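Local coordinates for protein-glutamate methylesterase/protein-glutamine glutaminase (PDB 3SFT) that probably hydrolyses the methyl esters of glutamate side chains on chemoreceptors and deamidates certain receptor glutamines, represented here by its catalytic domain, at residues F47-A52 / V63-D68; G69-P74 / N92-F97; I131-G136 / I154-E159. One frame throughout, in Å; residues are numbered along the deposited sequence.

Contact 1. Residues F47-A52 / V63-D68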
# COMPACT_ATOMS: atom_id res chain seq x y z
N PHE A 47 -16.60 -0.56 -4.70
CA PHE A 47 -16.20 -1.89 -4.24
C PHE A 47 -15.10 -1.93 -3.19
O PHE A 47 -14.92 -2.95 -2.53
CB PHE A 47 -15.80 -2.77 -5.43
CG PHE A 47 -16.95 -3.11 -6.33
CD1 PHE A 47 -17.69 -4.27 -6.11
CD2 PHE A 47 -17.29 -2.28 -7.38
CE1 PHE A 47 -18.76 -4.59 -6.93
CE2 PHE A 47 -18.35 -2.59 -8.22
CZ PHE A 47 -19.10 -3.75 -7.99
N THR A 48 -14.35 -0.84 -3.05
CA THR A 48 -13.26 -0.78 -2.07
C THR A 48 -13.74 -0.99 -0.62
O THR A 48 -12.99 -1.50 0.21
CB THR A 48 -12.46 0.54 -2.18
OG1 THR A 48 -13.34 1.67 -2.06
CG2 THR A 48 -11.71 0.61 -3.51
N LYS A 49 -14.99 -0.63 -0.34
CA LYS A 49 -15.57 -0.79 0.99
C LYS A 49 -15.77 -2.27 1.34
O LYS A 49 -15.68 -2.65 2.52
CB LYS A 49 -16.91 -0.05 1.06
CG LYS A 49 -17.67 -0.23 2.37
CD LYS A 49 -17.48 0.95 3.31
CE LYS A 49 -18.16 0.68 4.65
NZ LYS A 49 -19.45 -0.05 4.48
N SER A 50 -16.03 -3.10 0.34
CA SER A 50 -16.23 -4.53 0.56
C SER A 50 -14.92 -5.15 1.03
O SER A 50 -14.90 -5.98 1.94
CB SER A 50 -16.71 -5.24 -0.72
OG SER A 50 -15.69 -5.27 -1.72
N LEU A 51 -13.83 -4.70 0.42
CA LEU A 51 -12.49 -5.16 0.77
C LEU A 51 -12.17 -4.85 2.23
O LEU A 51 -11.64 -5.70 2.94
CB LEU A 51 -11.46 -4.51 -0.15
CG LEU A 51 -10.01 -4.93 0.09
CD1 LEU A 51 -9.88 -6.44 0.01
CD2 LEU A 51 -9.11 -4.25 -0.93
N ALA A 52 -12.51 -3.64 2.67
CA ALA A 52 -12.27 -3.23 4.05
C ALA A 52 -12.96 -4.18 5.02
O ALA A 52 -12.34 -4.68 5.96
CB ALA A 52 -12.75 -1.79 4.28
N VAL A 63 -9.39 -2.54 10.08
CA VAL A 63 -9.39 -2.22 8.66
C VAL A 63 -10.61 -1.40 8.28
O VAL A 63 -11.75 -1.80 8.52
CB VAL A 63 -9.35 -3.50 7.79
CG1 VAL A 63 -9.20 -3.13 6.33
CG2 VAL A 63 -8.22 -4.42 8.24
N LYS A 64 -10.36 -0.25 7.66
CA LYS A 64 -11.43 0.64 7.25
C LYS A 64 -11.03 1.40 6.01
O LYS A 64 -9.87 1.35 5.58
CB LYS A 64 -11.74 1.65 8.37
CG LYS A 64 -10.59 2.62 8.68
CD LYS A 64 -10.89 3.52 9.88
CE LYS A 64 -12.02 4.48 9.59
NZ LYS A 64 -11.66 5.42 8.49
N GLU A 65 -11.99 2.11 5.44
CA GLU A 65 -11.76 2.91 4.26
C GLU A 65 -11.13 4.23 4.72
O GLU A 65 -11.49 4.75 5.78
CB GLU A 65 -13.11 3.18 3.58
CG GLU A 65 -13.04 3.46 2.09
CD GLU A 65 -14.36 3.21 1.38
OE1 GLU A 65 -14.34 2.58 0.30
OE2 GLU A 65 -15.42 3.65 1.89
N ALA A 66 -10.14 4.72 3.98
CA ALA A 66 -9.49 5.98 4.34
C ALA A 66 -10.47 7.12 4.11
O ALA A 66 -11.20 7.11 3.13
CB ALA A 66 -8.24 6.20 3.50
N GLU A 67 -10.49 8.08 5.03
CA GLU A 67 -11.39 9.23 4.93
C GLU A 67 -10.62 10.54 4.79
O GLU A 67 -9.52 10.69 5.34
CB GLU A 67 -12.31 9.31 6.14
CG GLU A 67 -13.24 8.12 6.29
CD GLU A 67 -14.16 8.25 7.49
OE1 GLU A 67 -15.08 9.09 7.43
OE2 GLU A 67 -13.95 7.51 8.48
N ASP A 68 -11.21 11.48 4.07
CA ASP A 68 -10.61 12.78 3.84
C ASP A 68 -10.39 13.53 5.16
O ASP A 68 -11.29 13.63 5.99
CB ASP A 68 -11.51 13.59 2.90
CG ASP A 68 -10.91 14.93 2.52
OD1 ASP A 68 -9.79 14.95 1.96
OD2 ASP A 68 -11.56 15.96 2.77
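The methyl group of A52 lies against the backbone of strand 63-65, with A52 CB 4.0 Å from K64 C. Close by, V63 CG1 packs against the backbone of A52, 3.5 Å from A52 O. A52 CB and V63 CG1 make loose apolar contact; I79 of strand 76-79 touches both A52 and T48. The polar part of the contact sits one turn earlier in the helix. E65 sends its carboxylate across the T48 side chain at about a right angle, and T48 OG1 donates to E65 OE1 over 2.7 Å, meeting that oxygen nearly along its C-O axis. The T48 hydroxyl is turned between its own backbone N and carbonyl carbon (chi1 55°), and this directs it to the strand. K49 N also comes near E65 OE1, but at a poor angle for bonding; a negative group beside the first turn of a helix would still probably be favoured. E65 OE2 rests against the aliphatic K49 chain, 3.7 Å from K49 CD, while the K49 ammonium leads elsewhere. An alanine in place of E65 would probably leave the T48 hydroxyl without this acceptor and K49 CD without its carboxylate neighbour. K64 faces away from the helix, and its amino group bonds E65 O and forms a salt bridge with E67. The axes of 48-52 and 63-65 pass 7.4 Å apart, nearly antiparallel (164°), as expected of a crossover helix packed on its sheet: helix 48-58 is the connection of a beta-alpha-beta crossover from strand 37-41 to the outermost strand 62-65 of the modified doubly wound fold.

Contact 2. Residues G69-P74 / N92-F97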
# COMPACT_ATOMS: atom_id res chain seq x y z
N GLY A 69 -9.16 14.00 5.37
CA GLY A 69 -8.81 14.71 6.58
C GLY A 69 -8.54 13.83 7.79
O GLY A 69 -8.20 14.33 8.86
N GLU A 70 -8.70 12.52 7.63
CA GLU A 70 -8.46 11.58 8.72
C GLU A 70 -6.97 11.44 9.05
O GLU A 70 -6.13 11.47 8.16
CB GLU A 70 -9.04 10.20 8.37
CG GLU A 70 -8.83 9.11 9.43
CD GLU A 70 -9.42 7.76 9.03
OE1 GLU A 70 -9.72 7.54 7.84
OE2 GLU A 70 -9.60 6.91 9.93
N GLU A 71 -6.66 11.31 10.34
CA GLU A 71 -5.29 11.15 10.79
C GLU A 71 -4.82 9.71 10.58
O GLU A 71 -5.51 8.77 10.97
CB GLU A 71 -5.16 11.52 12.28
CG GLU A 71 -3.71 11.62 12.75
CD GLU A 71 -3.57 11.84 14.25
OE1 GLU A 71 -4.50 12.40 14.88
OE2 GLU A 71 -2.51 11.46 14.79
N VAL A 72 -3.66 9.55 9.96
CA VAL A 72 -3.08 8.24 9.69
C VAL A 72 -2.44 7.70 10.97
O VAL A 72 -1.40 8.20 11.40
CB VAL A 72 -2.02 8.35 8.58
CG1 VAL A 72 -1.52 6.98 8.18
CG2 VAL A 72 -2.60 9.08 7.37
N LYS A 73 -3.03 6.67 11.55
CA LYS A 73 -2.54 6.11 12.81
C LYS A 73 -2.14 4.63 12.76
O LYS A 73 -2.66 3.88 11.94
CB LYS A 73 -3.60 6.28 13.91
CG LYS A 73 -4.12 7.70 14.07
CD LYS A 73 -5.07 7.81 15.26
CE LYS A 73 -6.32 6.94 15.09
NZ LYS A 73 -7.17 6.90 16.32
N PRO A 74 -1.20 4.22 13.62
CA PRO A 74 -0.75 2.82 13.68
C PRO A 74 -1.89 1.96 14.24
O PRO A 74 -2.77 2.46 14.95
CB PRO A 74 0.45 2.88 14.63
CG PRO A 74 0.14 4.05 15.51
CD PRO A 74 -0.39 5.06 14.53
N ASN A 92 1.82 19.79 11.46
CA ASN A 92 2.11 19.88 12.89
C ASN A 92 2.56 18.54 13.50
O ASN A 92 2.03 18.11 14.52
CB ASN A 92 0.88 20.42 13.62
CG ASN A 92 1.17 20.83 15.05
OD1 ASN A 92 2.08 21.61 15.31
ND2 ASN A 92 0.38 20.31 16.00
N GLY A 93 3.50 17.87 12.83
CA GLY A 93 4.00 16.60 13.33
C GLY A 93 3.09 15.38 13.17
O GLY A 93 3.43 14.30 13.64
N LYS A 94 1.94 15.56 12.53
CA LYS A 94 1.01 14.45 12.30
C LYS A 94 0.77 14.28 10.81
O LYS A 94 1.08 15.18 10.02
CB LYS A 94 -0.34 14.73 12.99
CG LYS A 94 -0.29 14.80 14.50
CD LYS A 94 -1.60 15.36 15.03
CE LYS A 94 -1.56 15.58 16.53
NZ LYS A 94 -1.59 14.30 17.28
N VAL A 95 0.22 13.13 10.42
CA VAL A 95 -0.05 12.85 9.01
C VAL A 95 -1.54 12.63 8.78
O VAL A 95 -2.20 11.90 9.53
CB VAL A 95 0.76 11.64 8.50
CG1 VAL A 95 0.46 11.40 7.02
CG2 VAL A 95 2.25 11.91 8.69
N PHE A 96 -2.07 13.27 7.74
CA PHE A 96 -3.48 13.18 7.40
C PHE A 96 -3.71 12.81 5.94
O PHE A 96 -2.88 13.11 5.07
CB PHE A 96 -4.17 14.53 7.67
CG PHE A 96 -4.08 14.98 9.11
CD1 PHE A 96 -5.07 14.65 10.02
CD2 PHE A 96 -2.99 15.73 9.54
CE1 PHE A 96 -4.98 15.06 11.36
CE2 PHE A 96 -2.89 16.14 10.88
CZ PHE A 96 -3.89 15.80 11.79
N PHE A 97 -4.84 12.16 5.66
CA PHE A 97 -5.20 11.78 4.31
C PHE A 97 -5.93 12.93 3.63
O PHE A 97 -6.50 13.80 4.29
CB PHE A 97 -6.20 10.61 4.31
CG PHE A 97 -5.61 9.29 4.73
CD1 PHE A 97 -4.60 8.70 3.98
CD2 PHE A 97 -6.11 8.62 5.84
CE1 PHE A 97 -4.09 7.45 4.34
CE2 PHE A 97 -5.61 7.38 6.20
CZ PHE A 97 -4.59 6.79 5.44
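V95 O receives the shortest polar bond here, 2.8 Å from V72 N and nearly straight at 168°, and E71 CA adds a weak CA-H...O contact to the same oxygen. E70 O is used likewise: F97 N donates to it over 2.9 Å, while F96 CA approaches as a second, weaker C-H donor. These bonds flank a single backbone bridge between E71 and F96. At its end G69 N reaches F97 O from above the carbonyl plane, with a more bent N-H...O angle of 146°; G69 has a positive phi, which suits glycine. On one side of the strand V72 CG2 stands 3.5 Å over the centroid of the F97 ring, a CH-pi contact only 10° off the ring normal. V72 CG2, anti to the carbonyl carbon and beside the backbone N, also touches V95 CG1 at 3.9 Å. Y78 meets the F97 ring edge-to-face. F96 projects to the other side, its CD1 against E71 CA and its CE1 3.7 Å from E71 CB. Beyond the ring the extended E71 chain crosses K94 at a slant, its carboxylate near K94 CD, to a long salt bridge, E71 OE2 to K94 NZ at 3.9 Å. The chemistry implies that backbone bonds and the V72-F97 packing fasten the loop to the antiparallel hairpin 85-100, with the E71-K94 charges contributing probably little more than a weak attraction toward the surface.

Contact 3. Residues I131-G136 / I154-E159; sequences ILTGMG and IAEDKE
The backbones of I131 and A155 run parallel as neighbours in the central sheet, I131 N donating to I154 O over 2.8 Å and E156 N to I131 O over 3.0 Å. These are the adjoining strands 127-131 and 152-156 of the modified doubly wound alpha/beta fold, caught at the C-terminal ends where such sheets carry their active sites. Past I131, segment 131-136 leaves strand geometry, and a side chain takes up the pairing: E156 OE1 accepts from T133 N at 2.8 Å. The E156 chain is extended, with CG anti to the backbone N (chi1 -176°), and it lies beside T133, pointing the same way. The donor comes to OE1 from the anti side, 33° out of the carboxylate plane. L132 closes in on the same oxygen, its CB 3.2 Å away, and L132 CD2 and T133 CG2 also lie near OE1. The other oxygen, OE2, bonds the hydroxyls of S21 and T160, so both oxygens of this buried carboxylate have partners that would probably stabilise its charge. T133 is anchored too: its hydroxyl bonds T16 O and the backbone N atoms of V162 and V163. E156 grips T133 N, and T133 pairs by its backbone with S15, which is consistent with E156 helping to position the loop beside this predicted catalytic serine; the side chains of T133 and S15 lie about 7 Å apart. Beyond the strand an Asx turn follows, D157 OD2 accepting from E159 N at 2.8 Å.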
# COMPACT_ATOMS: atom_id res chain seq x y z
N ILE A 131 4.46 -3.98 -3.41
CA ILE A 131 3.74 -4.07 -4.67
C ILE A 131 3.33 -5.50 -4.92
O ILE A 131 4.16 -6.38 -5.14
CB ILE A 131 4.61 -3.53 -5.83
CG1 ILE A 131 5.09 -2.12 -5.51
CG2 ILE A 131 3.82 -3.55 -7.14
CD1 ILE A 131 3.97 -1.14 -5.20
N LEU A 132 2.02 -5.73 -4.86
CA LEU A 132 1.44 -7.05 -5.03
C LEU A 132 0.96 -7.33 -6.44
O LEU A 132 1.04 -6.48 -7.33
CB LEU A 132 0.27 -7.21 -4.06
CG LEU A 132 0.56 -6.91 -2.59
CD1 LEU A 132 -0.70 -7.17 -1.75
CD2 LEU A 132 1.71 -7.79 -2.11
N THR A 133 0.45 -8.55 -6.60
CA THR A 133 -0.13 -9.10 -7.82
C THR A 133 -1.01 -8.08 -8.53
O THR A 133 -1.69 -7.28 -7.88
CB THR A 133 -1.00 -10.34 -7.46
OG1 THR A 133 -1.70 -10.80 -8.62
CG2 THR A 133 -2.01 -9.98 -6.37
N GLY A 134 -1.00 -8.12 -9.86
CA GLY A 134 -1.80 -7.21 -10.65
C GLY A 134 -1.26 -6.91 -12.03
O GLY A 134 -0.08 -7.14 -12.31
N MET A 135 -2.13 -6.42 -12.91
CA MET A 135 -1.75 -6.07 -14.27
C MET A 135 -1.22 -4.65 -14.30
O MET A 135 -1.57 -3.83 -13.45
CB MET A 135 -2.95 -6.14 -15.22
CG MET A 135 -3.32 -7.51 -15.71
SD MET A 135 -4.64 -7.47 -16.96
CE MET A 135 -4.52 -9.13 -17.41
N GLY A 136 -0.40 -4.36 -15.30
CA GLY A 136 0.13 -3.02 -15.45
C GLY A 136 1.42 -2.70 -14.71
O GLY A 136 2.09 -3.59 -14.17
N ILE A 154 9.22 -3.96 -1.35
CA ILE A 154 8.94 -5.39 -1.39
C ILE A 154 8.02 -5.69 -2.57
O ILE A 154 6.98 -5.05 -2.74
CB ILE A 154 8.26 -5.87 -0.09
CG1 ILE A 154 9.18 -5.66 1.11
CG2 ILE A 154 7.89 -7.33 -0.21
CD1 ILE A 154 8.49 -5.87 2.45
N ALA A 155 8.42 -6.64 -3.40
CA ALA A 155 7.61 -7.04 -4.55
C ALA A 155 7.13 -8.47 -4.31
O ALA A 155 7.88 -9.29 -3.79
CB ALA A 155 8.43 -6.98 -5.82
N GLU A 156 5.88 -8.73 -4.66
CA GLU A 156 5.32 -10.06 -4.48
C GLU A 156 5.89 -11.04 -5.50
O GLU A 156 5.95 -10.75 -6.70
CB GLU A 156 3.79 -10.04 -4.55
CG GLU A 156 3.14 -11.41 -4.26
CD GLU A 156 1.61 -11.38 -4.26
OE1 GLU A 156 1.02 -10.33 -4.55
OE2 GLU A 156 1.00 -12.43 -3.98
N ASP A 157 6.34 -12.19 -5.00
CA ASP A 157 6.91 -13.25 -5.83
C ASP A 157 5.81 -13.85 -6.72
O ASP A 157 4.65 -13.94 -6.32
CB ASP A 157 7.51 -14.33 -4.93
CG ASP A 157 8.25 -15.41 -5.70
OD1 ASP A 157 9.49 -15.35 -5.77
OD2 ASP A 157 7.59 -16.32 -6.24
N LYS A 158 6.20 -14.27 -7.92
CA LYS A 158 5.29 -14.87 -8.89
C LYS A 158 4.47 -16.04 -8.34
O LYS A 158 3.35 -16.29 -8.78
CB LYS A 158 6.07 -15.34 -10.12
CG LYS A 158 5.20 -15.79 -11.29
CD LYS A 158 6.02 -16.30 -12.46
CE LYS A 158 5.13 -16.69 -13.63
NZ LYS A 158 4.44 -15.52 -14.23
N GLU A 159 5.03 -16.75 -7.36
CA GLU A 159 4.36 -17.89 -6.75
C GLU A 159 2.92 -17.63 -6.30
O GLU A 159 2.01 -18.37 -6.65
CB GLU A 159 5.17 -18.39 -5.55
CG GLU A 159 4.55 -19.57 -4.81
CD GLU A 159 5.28 -19.92 -3.52
OE1 GLU A 159 6.51 -19.69 -3.43
OE2 GLU A 159 4.62 -20.44 -2.60

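Contact 3 is wholly buried, while contacts 1 and 2 each mix buried and exposed residues. Contacts 1 and 3 reach the same parallel sheet, at its outermost strand 62-65 and at the neighbours 127-131 and 152-156; contact 2 instead ties a loop to the separate antiparallel hairpin, well away from the predicted catalytic residues. The first two meet directly: K64 NZ bridges E70 OE2 at 2.9 Å, and A66 packs on F97. A glutamate oxygen takes a polar bond from the buried hydroxyl of T48 to a partly exposed glutamate in contact 1, and from a main-chain N to a buried one in contact 3. Contact 2 relies on main-chain bonds and aromatic packing.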